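Methyltransferase (Thermus thermophilus, PDB 1WS6) is a putative methyltransferase that probably uses S-adenosylmethionine to methylate a substrate not yet established. Local coordinates at residues Y39-A50 and A59-E70; E138-K149 and G162-V171. All coordinates share one frame; numbering follows the deposited sequence.

Interaction 1 of 2, residues Y39-A50 and A59-E70; sequences YPRRGRFLDPFA and AASEGWEAVLVE. Unlike the reference sequence in segment 39-50: Pro48 (reference Leu).
Arg42 and Phe45 take opposite faces of the Trp64 indole. Over one face lies Arg42 CD, in a CH-pi contact 3.5 Å from the centroid of the five-membered ring; toward the other the Phe45 ring turns its edge (edge-to-face, planes 67° apart). Phe45 in turn receives the methyl of Ala59 on a face, CB standing 3.6 Å from the ring centroid, and alanine suits a helix so near a ring. Tyr39 completes the aromatic cluster, meeting the indole at an oblique angle. With CG anti to the carbonyl carbon (chi1 -61°) and a bend at chi2 (-64°), the Arg42 chain crosses the indole at about a right angle and brings its guanidinium to Glu62 O, just past helix 54-61, which accepts from NE in the guanidinium plane at 2.7 Å; NH1 reaches Tyr39 O, just past helix 25-38. The flexible methylenes thus cover the ring. Gly63, with positive phi, closes helix 54-61 in a Schellman motif.

Beyond the cluster the strands run parallel, bonded alternately from Glu65 N to Gly43 O (3.0 Å) through Val69 N to Asp47 O and on to Ala50 N, which donates to Val69 O. Leu46 CD2 packs on Val69 CG1 at 4.0 Å. Where the strands begin, next to the cluster, Arg44 NH1 and Glu65 OE2 lie 3.7 Å apart in a long salt bridge. A water accepts a weak bond from NH1 and donates to OE2; Arg44 NE donates to Arg110 O and NH2 pairs with Glu109.

The contact is the first beta-alpha-beta unit of a Rossmann-like methyltransferase fold: strand 44-48, helix 54-61, strand 65-69. Strand 111-116 flanks strand 44-48, helix 97-106 covers the face of Leu46 and Val69, and Phe32 of helix 25-38 packs on Ala59.

Interaction 2 of 2, residues E138-K149 and G162-V171; sequences EAGGLYVLQHPK and GENALTLVEV
Tyr143, Leu145 and His147 exchange paired backbone hydrogen bonds with Val169, Thr167 and Ala165, the regular pattern of antiparallel strands. At the C-terminal end the pairing is irregular: Gly140 and Gly141 both face Val171 in a G1 beta bulge, where Gly140 has the positive phi that glycine tolerates.

Among side chains, one polar bond stands out. His147 NE2 and Thr167 OG1 lie 3.1 Å apart and nearly straight (171°), while ND1 donates to Pro148 O at 2.9 Å. With chi1 at 54°, CG sits between the backbone N and the carbonyl carbon, which swings the ring over Ala165 O. A leucine in place of His147 would probably leave Thr167 OG1 and Pro148 O without these partners.

Apolar contacts fill the rest: Val144 CG1 meets Leu166 CD2 at 3.8 Å, and Tyr143 CE1 touches Val171 CG2 at its ring edge. At the exposed end, Lys149 NZ and Glu163 OE1 form a long salt bridge.

Strand 111-116 flanks strand 141-148 and strand 157-161 flanks strand 164-170; helix 25-38 packs on the Leu166 and Leu168 face, helix 126-134 on that of Tyr143 and His147.

In the fold
Both interactions belong to one mixed sheet, in which strand 111-116 separates strand 44-48 from strand 141-148. Interaction 1 is the more buried: a parallel pair joined through a helix, with an aromatic cluster at one end, crossed by Arg42, and an Arg44–Glu65 pair at the margin. Interaction 2 is only partly buried and antiparallel, without a helix between its strands; it adds a buried histidine–threonine bond, and its ends, including the chain's C-terminus, reach solvent. Helix 25-38 packs against both. They also meet directly, Tyr39 OH probably hydrogen-bonding Gly140 O, so the aromatic cluster touches the glycine bulge. The switch to antiparallel pairing at this end is characteristic of class I methyltransferases.

Interaction 1 of 2, residues Y39-A50 and A59-E70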
loop_
_atom_site.group_PDB
_atom_site.type_symbol
_atom_site.label_atom_id
_atom_site.label_comp_id
_atom_site.label_asym_id
_atom_site.label_seq_id
_atom_site.Cartn_x
_atom_site.Cartn_y
_atom_site.Cartn_z
ATOM N N TYR A 39 -14.182 -1.445 6.509
ATOM C CA TYR A 39 -14.687 -1.026 5.206
ATOM C C TYR A 39 -15.287 -2.195 4.451
ATOM O O TYR A 39 -14.718 -2.681 3.473
ATOM C CB TYR A 39 -13.557 -0.422 4.385
ATOM C CG TYR A 39 -12.969 0.808 5.009
ATOM C CD1 TYR A 39 -13.706 1.986 5.095
ATOM C CD2 TYR A 39 -11.681 0.800 5.516
ATOM C CE1 TYR A 39 -13.173 3.129 5.671
ATOM C CE2 TYR A 39 -11.134 1.939 6.095
ATOM C CZ TYR A 39 -11.886 3.101 6.169
ATOM O OH TYR A 39 -11.344 4.228 6.745
ATOM N N PRO A 40 -16.452 -2.663 4.901
ATOM C CA PRO A 40 -17.127 -3.787 4.254
ATOM C C PRO A 40 -17.571 -3.444 2.840
ATOM O O PRO A 40 -17.815 -4.327 2.025
ATOM C CB PRO A 40 -18.293 -4.066 5.191
ATOM C CG PRO A 40 -18.594 -2.690 5.772
ATOM C CD PRO A 40 -17.221 -2.165 6.056
ATOM N N ARG A 41 -17.663 -2.156 2.545
ATOM C CA ARG A 41 -18.082 -1.728 1.221
ATOM C C ARG A 41 -16.845 -1.459 0.379
ATOM O O ARG A 41 -16.939 -1.060 -0.780
ATOM C CB ARG A 41 -18.940 -0.465 1.332
ATOM C CG ARG A 41 -19.643 -0.068 0.056
ATOM C CD ARG A 41 -20.523 -1.195 -0.446
ATOM N NE ARG A 41 -21.279 -0.814 -1.636
ATOM C CZ ARG A 41 -22.060 -1.648 -2.320
ATOM N NH1 ARG A 41 -22.186 -2.913 -1.932
ATOM N NH2 ARG A 41 -22.721 -1.217 -3.391
ATOM N N ARG A 42 -15.679 -1.679 0.981
ATOM C CA ARG A 42 -14.403 -1.483 0.302
ATOM C C ARG A 42 -14.234 -0.078 -0.231
ATOM O O ARG A 42 -14.510 0.899 0.459
ATOM C CB ARG A 42 -14.254 -2.480 -0.852
ATOM C CG ARG A 42 -14.263 -3.942 -0.421
ATOM C CD ARG A 42 -13.066 -4.298 0.471
ATOM N NE ARG A 42 -13.105 -5.703 0.865
ATOM C CZ ARG A 42 -13.850 -6.192 1.858
ATOM N NH1 ARG A 42 -14.616 -5.384 2.581
ATOM N NH2 ARG A 42 -13.858 -7.494 2.108
ATOM N N GLY A 43 -13.771 0.015 -1.471
ATOM C CA GLY A 43 -13.543 1.307 -2.093
ATOM C C GLY A 43 -12.226 1.310 -2.850
ATOM O O GLY A 43 -11.718 0.250 -3.216
ATOM N N ARG A 44 -11.671 2.491 -3.093
ATOM C CA ARG A 44 -10.408 2.589 -3.808
ATOM C C ARG A 44 -9.215 2.589 -2.845
ATOM O O ARG A 44 -9.214 3.287 -1.830
ATOM C CB ARG A 44 -10.399 3.840 -4.684
ATOM C CG ARG A 44 -11.472 3.831 -5.768
ATOM C CD ARG A 44 -10.892 4.283 -7.109
ATOM N NE ARG A 44 -10.210 5.558 -6.954
ATOM C CZ ARG A 44 -9.324 6.057 -7.804
ATOM N NH1 ARG A 44 -8.993 5.393 -8.905
ATOM N NH2 ARG A 44 -8.751 7.218 -7.530
ATOM N N PHE A 45 -8.203 1.792 -3.193
ATOM C CA PHE A 45 -6.991 1.613 -2.398
ATOM C C PHE A 45 -5.785 2.138 -3.178
ATOM O O PHE A 45 -5.581 1.776 -4.328
ATOM C CB PHE A 45 -6.843 0.114 -2.081
ATOM C CG PHE A 45 -5.758 -0.213 -1.084
ATOM C CD1 PHE A 45 -4.435 -0.312 -1.476
ATOM C CD2 PHE A 45 -6.074 -0.453 0.241
ATOM C CE1 PHE A 45 -3.455 -0.646 -0.570
ATOM C CE2 PHE A 45 -5.099 -0.789 1.160
ATOM C CZ PHE A 45 -3.790 -0.887 0.755
ATOM N N LEU A 46 -4.989 2.989 -2.540
ATOM C CA LEU A 46 -3.819 3.594 -3.172
ATOM C C LEU A 46 -2.551 3.027 -2.548
ATOM O O LEU A 46 -2.386 3.052 -1.328
ATOM C CB LEU A 46 -3.850 5.119 -2.965
ATOM C CG LEU A 46 -3.072 6.076 -3.893
ATOM C CD1 LEU A 46 -2.367 7.154 -3.078
ATOM C CD2 LEU A 46 -2.061 5.302 -4.720
ATOM N N ASP A 47 -1.650 2.515 -3.373
ATOM C CA ASP A 47 -0.411 1.953 -2.845
ATOM C C ASP A 47 0.821 2.501 -3.541
ATOM O O ASP A 47 1.330 1.909 -4.490
ATOM C CB ASP A 47 -0.428 0.424 -2.942
ATOM C CG ASP A 47 0.895 -0.217 -2.505
ATOM O OD1 ASP A 47 1.670 0.420 -1.760
ATOM O OD2 ASP A 47 1.157 -1.377 -2.898
ATOM N N PRO A 48 1.301 3.663 -3.087
ATOM C CA PRO A 48 2.491 4.321 -3.643
ATOM C C PRO A 48 3.678 3.562 -3.057
ATOM O O PRO A 48 3.619 3.111 -1.910
ATOM C CB PRO A 48 2.381 5.742 -3.103
ATOM C CG PRO A 48 1.767 5.514 -1.738
ATOM C CD PRO A 48 0.722 4.442 -1.978
ATOM N N PHE A 49 4.741 3.410 -3.837
ATOM C CA PHE A 49 5.917 2.663 -3.393
ATOM C C PHE A 49 5.595 1.188 -3.377
ATOM O O PHE A 49 6.153 0.429 -2.593
ATOM C CB PHE A 49 6.371 3.082 -1.996
ATOM C CG PHE A 49 7.083 4.384 -1.970
ATOM C CD1 PHE A 49 6.544 5.468 -1.305
ATOM C CD2 PHE A 49 8.294 4.533 -2.626
ATOM C CE1 PHE A 49 7.198 6.684 -1.292
ATOM C CE2 PHE A 49 8.955 5.741 -2.617
ATOM C CZ PHE A 49 8.407 6.819 -1.950
ATOM N N ALA A 50 4.669 0.785 -4.235
ATOM C CA ALA A 50 4.318 -0.619 -4.319
ATOM C C ALA A 50 5.611 -1.254 -4.806
ATOM O O ALA A 50 6.451 -0.574 -5.390
ATOM C CB ALA A 50 3.212 -0.816 -5.337
ATOM N N ALA A 59 -4.999 -5.994 -1.648
ATOM C CA ALA A 59 -6.206 -5.176 -1.638
ATOM C C ALA A 59 -7.078 -5.542 -2.839
ATOM O O ALA A 59 -8.288 -5.725 -2.704
ATOM C CB ALA A 59 -5.843 -3.683 -1.688
ATOM N N ALA A 60 -6.456 -5.652 -4.008
ATOM C CA ALA A 60 -7.186 -5.994 -5.216
ATOM C C ALA A 60 -7.869 -7.335 -5.046
ATOM O O ALA A 60 -9.038 -7.495 -5.383
ATOM C CB ALA A 60 -6.247 -6.040 -6.397
ATOM N N SER A 61 -7.137 -8.300 -4.509
ATOM C CA SER A 61 -7.677 -9.630 -4.305
ATOM C C SER A 61 -8.841 -9.613 -3.337
ATOM O O SER A 61 -9.699 -10.491 -3.371
ATOM C CB SER A 61 -6.595 -10.566 -3.764
ATOM O OG SER A 61 -7.126 -11.856 -3.511
ATOM N N GLU A 62 -8.880 -8.609 -2.474
ATOM C CA GLU A 62 -9.943 -8.550 -1.493
ATOM C C GLU A 62 -11.101 -7.647 -1.858
ATOM O O GLU A 62 -11.910 -7.301 -1.005
ATOM C CB GLU A 62 -9.370 -8.185 -0.119
ATOM C CG GLU A 62 -8.616 -9.354 0.508
ATOM C CD GLU A 62 -8.084 -9.067 1.898
ATOM O OE1 GLU A 62 -8.818 -8.486 2.732
ATOM O OE2 GLU A 62 -6.924 -9.449 2.161
ATOM N N GLY A 63 -11.186 -7.280 -3.131
ATOM C CA GLY A 63 -12.289 -6.453 -3.579
ATOM C C GLY A 63 -12.081 -4.955 -3.671
ATOM O O GLY A 63 -13.024 -4.225 -3.975
ATOM N N TRP A 64 -10.871 -4.478 -3.404
ATOM C CA TRP A 64 -10.593 -3.047 -3.502
ATOM C C TRP A 64 -10.241 -2.700 -4.937
ATOM O O TRP A 64 -9.795 -3.560 -5.692
ATOM C CB TRP A 64 -9.404 -2.657 -2.631
ATOM C CG TRP A 64 -9.648 -2.781 -1.183
ATOM C CD1 TRP A 64 -9.550 -3.908 -0.422
ATOM C CD2 TRP A 64 -10.087 -1.742 -0.313
ATOM N NE1 TRP A 64 -9.905 -3.631 0.880
ATOM C CE2 TRP A 64 -10.242 -2.304 0.968
ATOM C CE3 TRP A 64 -10.373 -0.389 -0.493
ATOM C CZ2 TRP A 64 -10.671 -1.558 2.059
ATOM C CZ3 TRP A 64 -10.797 0.347 0.587
ATOM C CH2 TRP A 64 -10.943 -0.235 1.847
ATOM N N GLU A 65 -10.454 -1.442 -5.309
ATOM C CA GLU A 65 -10.094 -0.959 -6.640
ATOM C C GLU A 65 -8.700 -0.384 -6.361
ATOM O O GLU A 65 -8.556 0.748 -5.894
ATOM C CB GLU A 65 -11.051 0.149 -7.092
ATOM C CG GLU A 65 -10.943 0.481 -8.575
ATOM C CD GLU A 65 -11.755 1.710 -8.978
ATOM O OE1 GLU A 65 -12.923 1.822 -8.542
ATOM O OE2 GLU A 65 -11.222 2.551 -9.741
ATOM N N ALA A 66 -7.674 -1.178 -6.632
ATOM C CA ALA A 66 -6.313 -0.777 -6.325
ATOM C C ALA A 66 -5.521 -0.034 -7.386
ATOM O O ALA A 66 -5.570 -0.350 -8.565
ATOM C CB ALA A 66 -5.525 -2.000 -5.870
ATOM N N VAL A 67 -4.770 0.955 -6.927
ATOM C CA VAL A 67 -3.910 1.748 -7.785
ATOM C C VAL A 67 -2.519 1.637 -7.187
ATOM O O VAL A 67 -2.305 2.030 -6.057
ATOM C CB VAL A 67 -4.331 3.223 -7.806
ATOM C CG1 VAL A 67 -3.272 4.059 -8.508
ATOM C CG2 VAL A 67 -5.652 3.357 -8.523
ATOM N N LEU A 68 -1.582 1.097 -7.950
ATOM C CA LEU A 68 -0.221 0.917 -7.469
ATOM C C LEU A 68 0.765 1.752 -8.265
ATOM O O LEU A 68 0.833 1.644 -9.491
ATOM C CB LEU A 68 0.173 -0.551 -7.570
ATOM C CG LEU A 68 -0.620 -1.548 -6.719
ATOM C CD1 LEU A 68 -2.057 -1.666 -7.206
ATOM C CD2 LEU A 68 0.069 -2.899 -6.785
ATOM N N VAL A 69 1.524 2.595 -7.573
ATOM C CA VAL A 69 2.507 3.410 -8.256
ATOM C C VAL A 69 3.893 3.005 -7.758
ATOM O O VAL A 69 4.114 2.858 -6.560
ATOM C CB VAL A 69 2.193 4.939 -8.086
ATOM C CG1 VAL A 69 1.267 5.157 -6.930
ATOM C CG2 VAL A 69 3.467 5.741 -7.935
ATOM N N GLU A 70 4.804 2.779 -8.705
ATOM C CA GLU A 70 6.175 2.333 -8.431
ATOM C C GLU A 70 7.103 2.882 -9.520
ATOM O O GLU A 70 6.790 2.805 -10.704
ATOM C CB GLU A 70 6.210 0.793 -8.402
ATOM C CG GLU A 70 7.594 0.177 -8.446
ATOM C CD GLU A 70 8.488 0.662 -7.334
ATOM O OE1 GLU A 70 9.701 0.835 -7.580
ATOM O OE2 GLU A 70 7.992 0.871 -6.208
HETATM O O HOH W 1 -14.228 -1.483 -4.250
HETATM O O HOH W 2 -8.836 3.066 -10.644
#

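Interaction 2 of 2, residues E138-K149 and G162-V171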
loop_
_atom_site.group_PDB
_atom_site.type_symbol
_atom_site.label_atom_id
_atom_site.label_comp_id
_atom_site.label_asym_id
_atom_site.label_seq_id
_atom_site.Cartn_x
_atom_site.Cartn_y
_atom_site.Cartn_z
ATOM N N GLU A 138 -10.634 10.325 0.875
ATOM C CA GLU A 138 -11.954 10.877 1.145
ATOM C C GLU A 138 -12.267 10.867 2.636
ATOM O O GLU A 138 -11.662 10.114 3.404
ATOM C CB GLU A 138 -13.001 10.033 0.427
ATOM C CG GLU A 138 -13.217 8.695 1.095
ATOM C CD GLU A 138 -14.018 7.726 0.251
ATOM O OE1 GLU A 138 -14.361 6.642 0.777
ATOM O OE2 GLU A 138 -14.295 8.038 -0.930
ATOM N N ALA A 139 -13.217 11.704 3.042
ATOM C CA ALA A 139 -13.625 11.754 4.440
ATOM C C ALA A 139 -14.024 10.342 4.847
ATOM O O ALA A 139 -14.684 9.631 4.086
ATOM C CB ALA A 139 -14.803 12.692 4.614
ATOM N N GLY A 140 -13.619 9.933 6.042
ATOM C CA GLY A 140 -13.950 8.599 6.501
ATOM C C GLY A 140 -12.890 7.562 6.164
ATOM O O GLY A 140 -12.915 6.459 6.697
ATOM N N GLY A 141 -11.954 7.920 5.292
ATOM C CA GLY A 141 -10.907 6.990 4.906
ATOM C C GLY A 141 -9.707 6.946 5.829
ATOM O O GLY A 141 -9.709 7.547 6.905
ATOM N N LEU A 142 -8.669 6.239 5.389
ATOM C CA LEU A 142 -7.443 6.079 6.162
ATOM C C LEU A 142 -6.142 6.241 5.404
ATOM O O LEU A 142 -6.055 5.926 4.220
ATOM C CB LEU A 142 -7.380 4.690 6.785
ATOM C CG LEU A 142 -8.076 4.380 8.094
ATOM C CD1 LEU A 142 -7.805 2.925 8.441
ATOM C CD2 LEU A 142 -7.563 5.315 9.187
ATOM N N TYR A 143 -5.135 6.737 6.122
ATOM C CA TYR A 143 -3.773 6.863 5.619
ATOM C C TYR A 143 -3.057 5.879 6.532
ATOM O O TYR A 143 -3.116 6.005 7.758
ATOM C CB TYR A 143 -3.166 8.255 5.844
ATOM C CG TYR A 143 -3.623 9.328 4.882
ATOM C CD1 TYR A 143 -4.644 10.208 5.227
ATOM C CD2 TYR A 143 -3.039 9.460 3.626
ATOM C CE1 TYR A 143 -5.070 11.184 4.353
ATOM C CE2 TYR A 143 -3.461 10.438 2.737
ATOM C CZ TYR A 143 -4.478 11.295 3.110
ATOM O OH TYR A 143 -4.926 12.251 2.235
ATOM N N VAL A 144 -2.418 4.877 5.951
ATOM C CA VAL A 144 -1.702 3.898 6.745
ATOM C C VAL A 144 -0.234 3.989 6.386
ATOM O O VAL A 144 0.139 3.862 5.221
ATOM C CB VAL A 144 -2.196 2.476 6.464
ATOM C CG1 VAL A 144 -1.396 1.486 7.301
ATOM C CG2 VAL A 144 -3.690 2.377 6.770
ATOM N N LEU A 145 0.600 4.192 7.394
ATOM C CA LEU A 145 2.026 4.330 7.169
ATOM C C LEU A 145 2.805 3.203 7.855
ATOM O O LEU A 145 2.627 2.971 9.049
ATOM C CB LEU A 145 2.458 5.703 7.703
ATOM C CG LEU A 145 1.394 6.805 7.462
ATOM C CD1 LEU A 145 1.734 8.089 8.219
ATOM C CD2 LEU A 145 1.284 7.091 5.973
ATOM N N GLN A 146 3.635 2.477 7.104
ATOM C CA GLN A 146 4.438 1.408 7.701
ATOM C C GLN A 146 5.847 1.951 7.862
ATOM O O GLN A 146 6.349 2.638 6.984
ATOM C CB GLN A 146 4.476 0.153 6.824
ATOM C CG GLN A 146 5.367 -0.942 7.413
ATOM C CD GLN A 146 5.521 -2.163 6.511
ATOM O OE1 GLN A 146 6.635 -2.652 6.294
ATOM N NE2 GLN A 146 4.401 -2.670 5.996
ATOM N N HIS A 147 6.490 1.632 8.977
ATOM C CA HIS A 147 7.827 2.141 9.247
ATOM C C HIS A 147 8.469 1.399 10.414
ATOM O O HIS A 147 7.826 0.592 11.082
ATOM C CB HIS A 147 7.707 3.612 9.612
ATOM C CG HIS A 147 6.743 3.864 10.734
ATOM N ND1 HIS A 147 7.025 3.542 12.044
ATOM C CD2 HIS A 147 5.483 4.359 10.733
ATOM C CE1 HIS A 147 5.982 3.829 12.801
ATOM N NE2 HIS A 147 5.031 4.325 12.030
ATOM N N PRO A 148 9.757 1.654 10.671
ATOM C CA PRO A 148 10.371 0.949 11.803
ATOM C C PRO A 148 9.731 1.440 13.098
ATOM O O PRO A 148 9.485 2.637 13.260
ATOM C CB PRO A 148 11.856 1.306 11.680
ATOM C CG PRO A 148 11.875 2.553 10.829
ATOM C CD PRO A 148 10.768 2.336 9.846
ATOM N N LYS A 149 9.448 0.515 14.012
ATOM C CA LYS A 149 8.798 0.853 15.275
ATOM C C LYS A 149 9.430 2.010 16.054
ATOM O O LYS A 149 8.758 2.663 16.855
ATOM C CB LYS A 149 8.711 -0.389 16.171
ATOM C CG LYS A 149 9.975 -0.711 16.969
ATOM C CD LYS A 149 9.778 -1.978 17.802
ATOM C CE LYS A 149 10.671 -2.007 19.043
ATOM N NZ LYS A 149 12.120 -1.878 18.747
ATOM N N GLY A 162 6.405 -6.741 15.829
ATOM C CA GLY A 162 7.813 -7.064 15.875
ATOM C C GLY A 162 8.647 -5.799 15.744
ATOM O O GLY A 162 8.639 -4.950 16.635
ATOM N N GLU A 163 9.345 -5.658 14.621
ATOM C CA GLU A 163 10.198 -4.495 14.400
ATOM C C GLU A 163 9.539 -3.386 13.571
ATOM O O GLU A 163 10.091 -2.290 13.440
ATOM C CB GLU A 163 11.496 -4.933 13.722
ATOM C CG GLU A 163 12.735 -4.224 14.245
ATOM C CD GLU A 163 13.141 -4.690 15.639
ATOM O OE1 GLU A 163 14.043 -4.062 16.237
ATOM O OE2 GLU A 163 12.568 -5.688 16.132
ATOM N N ASN A 164 8.368 -3.668 13.007
ATOM C CA ASN A 164 7.670 -2.675 12.206
ATOM C C ASN A 164 6.423 -2.168 12.909
ATOM O O ASN A 164 5.827 -2.861 13.735
ATOM C CB ASN A 164 7.249 -3.257 10.861
ATOM C CG ASN A 164 8.398 -3.867 10.100
ATOM O OD1 ASN A 164 8.667 -5.067 10.206
ATOM N ND2 ASN A 164 9.095 -3.043 9.333
ATOM N N ALA A 165 6.024 -0.953 12.569
ATOM C CA ALA A 165 4.831 -0.370 13.145
ATOM C C ALA A 165 3.972 0.203 12.026
ATOM O O ALA A 165 4.463 0.494 10.934
ATOM C CB ALA A 165 5.204 0.730 14.129
ATOM N N LEU A 166 2.681 0.337 12.294
ATOM C CA LEU A 166 1.776 0.921 11.329
ATOM C C LEU A 166 1.114 2.082 12.039
ATOM O O LEU A 166 0.677 1.943 13.182
ATOM C CB LEU A 166 0.709 -0.078 10.888
ATOM C CG LEU A 166 1.092 -1.176 9.888
ATOM C CD1 LEU A 166 -0.121 -2.075 9.642
ATOM C CD2 LEU A 166 1.573 -0.547 8.584
ATOM N N THR A 167 1.075 3.237 11.391
ATOM C CA THR A 167 0.421 4.391 11.981
ATOM C C THR A 167 -0.814 4.627 11.140
ATOM O O THR A 167 -0.718 4.781 9.926
ATOM C CB THR A 167 1.305 5.652 11.940
ATOM O OG1 THR A 167 2.317 5.559 12.948
ATOM C CG2 THR A 167 0.468 6.895 12.195
ATOM N N LEU A 168 -1.973 4.639 11.781
ATOM C CA LEU A 168 -3.219 4.845 11.063
ATOM C C LEU A 168 -3.793 6.226 11.342
ATOM O O LEU A 168 -4.018 6.602 12.490
ATOM C CB LEU A 168 -4.222 3.749 11.434
ATOM C CG LEU A 168 -3.746 2.349 11.024
ATOM C CD1 LEU A 168 -2.653 1.857 11.968
ATOM C CD2 LEU A 168 -4.912 1.397 11.051
ATOM N N VAL A 169 -4.003 6.986 10.276
ATOM C CA VAL A 169 -4.520 8.334 10.390
ATOM C C VAL A 169 -5.898 8.408 9.755
ATOM O O VAL A 169 -6.066 8.167 8.550
ATOM C CB VAL A 169 -3.584 9.338 9.694
ATOM C CG1 VAL A 169 -4.009 10.758 10.024
ATOM C CG2 VAL A 169 -2.145 9.087 10.123
ATOM N N GLU A 170 -6.887 8.738 10.578
ATOM C CA GLU A 170 -8.256 8.835 10.114
ATOM C C GLU A 170 -8.550 10.175 9.457
ATOM O O GLU A 170 -7.928 11.188 9.770
ATOM C CB GLU A 170 -9.211 8.585 11.274
ATOM C CG GLU A 170 -9.193 7.142 11.748
ATOM C CD GLU A 170 -10.257 6.850 12.785
ATOM O OE1 GLU A 170 -11.438 7.160 12.521
ATOM O OE2 GLU A 170 -9.916 6.307 13.856
ATOM N N VAL A 171 -9.486 10.165 8.519
ATOM C CA VAL A 171 -9.864 11.379 7.812
ATOM C C VAL A 171 -11.379 11.444 7.739
ATOM O O VAL A 171 -12.016 10.384 7.911
ATOM C CB VAL A 171 -9.297 11.386 6.378
ATOM C CG1 VAL A 171 -9.804 12.596 5.619
ATOM C CG2 VAL A 171 -7.785 11.389 6.426
ATOM O OXT VAL A 171 -11.905 12.548 7.500
#